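Local coordinates for fructooligosaccharide ABC transporter substrate-binding protein FusA (Streptococcus pneumoniae, PDB 5G62), which binds fructooligosaccharides such as kestose, nystose and fructofuranosyl-nystose, preferring the longer chains, as the solute-binding component of the FusABC-MsmK ABC importer, at residues 12-17 and 371-376. The protein carries 2 engineered substitutions. Residues are numbered along the deposited sequence; the frame is centred on the assembly and turned at random.
With FRU (beta-D-fructofuranose), chain C; FRU (beta-D-fructofuranose), chain B; FRU (beta-D-fructofuranose), chain D.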
# COMPACT_ATOMS: atom_id res chain seq x y z
N SER A 12 14.61 1.30 3.57
CA SER A 12 14.68 -0.14 3.40
C SER A 12 15.98 -0.71 3.99
O SER A 12 17.05 -0.10 3.86
CB SER A 12 14.62 -0.52 1.92
OG SER A 12 14.95 -1.89 1.73
N PRO A 13 15.92 -1.90 4.60
CA PRO A 13 17.17 -2.55 5.02
C PRO A 13 18.08 -2.91 3.84
O PRO A 13 19.26 -3.17 4.06
CB PRO A 13 16.69 -3.78 5.80
CG PRO A 13 15.26 -3.95 5.45
CD PRO A 13 14.72 -2.67 4.97
N LEU A 14 17.61 -2.87 2.60
CA LEU A 14 18.55 -3.06 1.48
C LEU A 14 19.38 -1.81 1.18
O LEU A 14 20.31 -1.89 0.38
CB LEU A 14 17.82 -3.47 0.21
CG LEU A 14 16.91 -4.70 0.29
CD1 LEU A 14 16.29 -5.04 -1.05
CD2 LEU A 14 17.75 -5.82 0.79
N SER A 15 19.06 -0.68 1.78
CA SER A 15 19.69 0.60 1.48
C SER A 15 20.76 0.87 2.51
O SER A 15 20.81 0.21 3.54
CB SER A 15 18.62 1.70 1.45
OG SER A 15 18.14 2.05 2.73
N PRO A 16 21.64 1.85 2.28
CA PRO A 16 22.77 2.04 3.19
C PRO A 16 22.32 2.50 4.57
O PRO A 16 21.36 3.25 4.71
CB PRO A 16 23.61 3.11 2.49
CG PRO A 16 23.20 3.04 1.08
CD PRO A 16 21.77 2.67 1.07
N LYS A 17 23.03 2.03 5.61
CA LYS A 17 22.77 2.48 6.97
C LYS A 17 22.79 4.01 7.07
O LYS A 17 21.93 4.61 7.71
CB LYS A 17 23.80 1.90 7.95
CG LYS A 17 23.69 0.41 8.22
CD LYS A 17 24.54 -0.02 9.42
CE LYS A 17 26.02 0.33 9.25
NZ LYS A 17 26.67 -0.46 8.17
N PRO A 371 11.66 -4.76 -9.81
CA PRO A 371 11.47 -3.30 -9.66
C PRO A 371 11.54 -2.83 -8.21
O PRO A 371 12.14 -1.78 -7.94
CB PRO A 371 10.10 -3.04 -10.29
CG PRO A 371 9.43 -4.42 -10.38
CD PRO A 371 10.52 -5.41 -10.48
N ALA A 372 11.00 -3.59 -7.25
CA ALA A 372 11.02 -3.11 -5.88
C ALA A 372 12.43 -3.17 -5.27
O ALA A 372 12.74 -2.38 -4.38
CB ALA A 372 10.02 -3.88 -5.02
N GLU A 373 13.28 -4.09 -5.73
CA GLU A 373 14.62 -4.25 -5.17
C GLU A 373 15.51 -3.04 -5.48
O GLU A 373 16.06 -2.41 -4.58
CB GLU A 373 15.24 -5.53 -5.72
CG GLU A 373 16.71 -5.76 -5.41
CD GLU A 373 17.23 -7.04 -6.08
OE1 GLU A 373 16.54 -8.09 -6.01
OE2 GLU A 373 18.30 -6.99 -6.72
N LEU A 374 15.64 -2.71 -6.76
CA LEU A 374 16.44 -1.53 -7.10
C LEU A 374 15.81 -0.25 -6.57
O LEU A 374 16.53 0.63 -6.11
CB LEU A 374 16.65 -1.44 -8.61
CG LEU A 374 17.56 -0.30 -9.10
CD1 LEU A 374 18.97 -0.29 -8.43
CD2 LEU A 374 17.67 -0.38 -10.60
N ARG A 375 14.47 -0.13 -6.60
CA ARG A 375 13.81 1.07 -6.04
C ARG A 375 14.17 1.27 -4.57
O ARG A 375 14.58 2.37 -4.16
CB ARG A 375 12.29 1.02 -6.22
CG ARG A 375 11.53 2.25 -5.64
CD ARG A 375 10.03 2.22 -5.94
NE ARG A 375 9.36 3.42 -5.42
CZ ARG A 375 8.06 3.73 -5.52
NH1 ARG A 375 7.12 2.93 -6.12
NH2 ARG A 375 7.68 4.91 -5.02
N GLN A 376 14.04 0.21 -3.76
CA GLN A 376 14.41 0.25 -2.35
C GLN A 376 15.84 0.71 -2.11
O GLN A 376 16.11 1.36 -1.10
CB GLN A 376 14.28 -1.12 -1.71
CG GLN A 376 12.90 -1.52 -1.34
CD GLN A 376 12.89 -2.96 -0.85
OE1 GLN A 376 13.27 -3.23 0.28
NE2 GLN A 376 12.48 -3.89 -1.71
C1 FRU C . 5.90 0.92 -3.16
C2 FRU C . 6.96 0.87 -2.18
C3 FRU C . 8.31 1.47 -2.57
C4 FRU C . 9.18 0.74 -2.01
C5 FRU C . 8.48 -0.66 -2.18
C6 FRU C . 9.20 -1.77 -1.43
O1 FRU C . 6.29 0.42 -4.44
O3 FRU C . 8.39 2.79 -2.23
O4 FRU C . 10.40 0.72 -2.68
O5 FRU C . 7.28 -0.52 -1.86
O6 FRU C . 8.88 -1.62 -0.08
C1 FRU B . 4.14 0.41 -5.62
C2 FRU B . 5.38 -0.39 -5.24
C3 FRU B . 6.20 -0.91 -6.51
C4 FRU B . 6.82 -2.18 -5.99
C5 FRU B . 5.80 -2.69 -5.33
C6 FRU B . 6.30 -3.61 -4.23
O1 FRU B . 4.52 1.65 -6.25
O3 FRU B . 7.15 -0.01 -6.87
O4 FRU B . 7.35 -3.04 -6.96
O5 FRU B . 4.99 -1.46 -4.68
O6 FRU B . 5.21 -3.88 -3.44
C1 FRU D . 2.35 2.72 -6.47
C2 FRU D . 3.54 2.17 -7.21
C3 FRU D . 4.23 3.26 -8.15
C4 FRU D . 4.89 2.40 -9.16
C5 FRU D . 3.91 1.51 -9.43
C6 FRU D . 4.41 0.21 -9.95
O1 FRU D . 2.62 3.75 -5.59
O3 FRU D . 5.07 4.11 -7.46
O4 FRU D . 5.20 3.20 -10.25
O5 FRU D . 3.13 1.32 -8.04
O6 FRU D . 3.37 -0.68 -10.19
O HOH W 1 15.13 2.89 1.20
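Ser12 and Gln376 bring the two backbones closest, their CA atoms 5.8 Å apart, where the type I beta turn from Ser12 to Ser15 meets the helical segment 371-376. A water ties the main chains together, accepting from Ser12 N and donating to Gln376 O. The direct link is a short hydrogen bond from Ser12 OG to Gln376 OE1 (2.6 Å), its donor tilted 20° from the carbonyl plane. Ser12 OG, swung opposite its backbone N (chi1 169°), also accepts from Leu14 N at 3.0 Å, forming an ST turn, so one hydroxyl braces the loop and grips the helix. Ser15 OG reinforces the turn by donating to Ser12 O, in the carbonyl plane and on a lone pair, while Ser15 CB rests 3.6 Å from Gln376 O. The Leu14 side chain crosses that of Gln376 at an angle, its CD1 methyl in van der Waals contact with the amide end, 3.8 Å from Gln376 OE1. The Gln376 amide is held at both ends, since NE2 donates to Ala372 O (3.1 Å) from above that carbonyl plane, on the face opposite Gln376 N. The aliphatic part of the same side chain lies against the chain C fructose, CG 3.6 Å from its O4, and Ala372 CB faces the chain B fructose. Substrate-binding Arg375 extends NH1 to O3 of the chain D fructose (2.7 Å) and O3 of the chain B fructose; a salt bridge to Glu379 and a bond to Asn339 O hold its other nitrogens. Helix 371-378 thus supplies part of the sugar-pocket wall, and the loop between strand 4-10 and helix 23-32 packs against its Gln376 side, while Ser15 O reaches Gln42 just beyond strand 35-41.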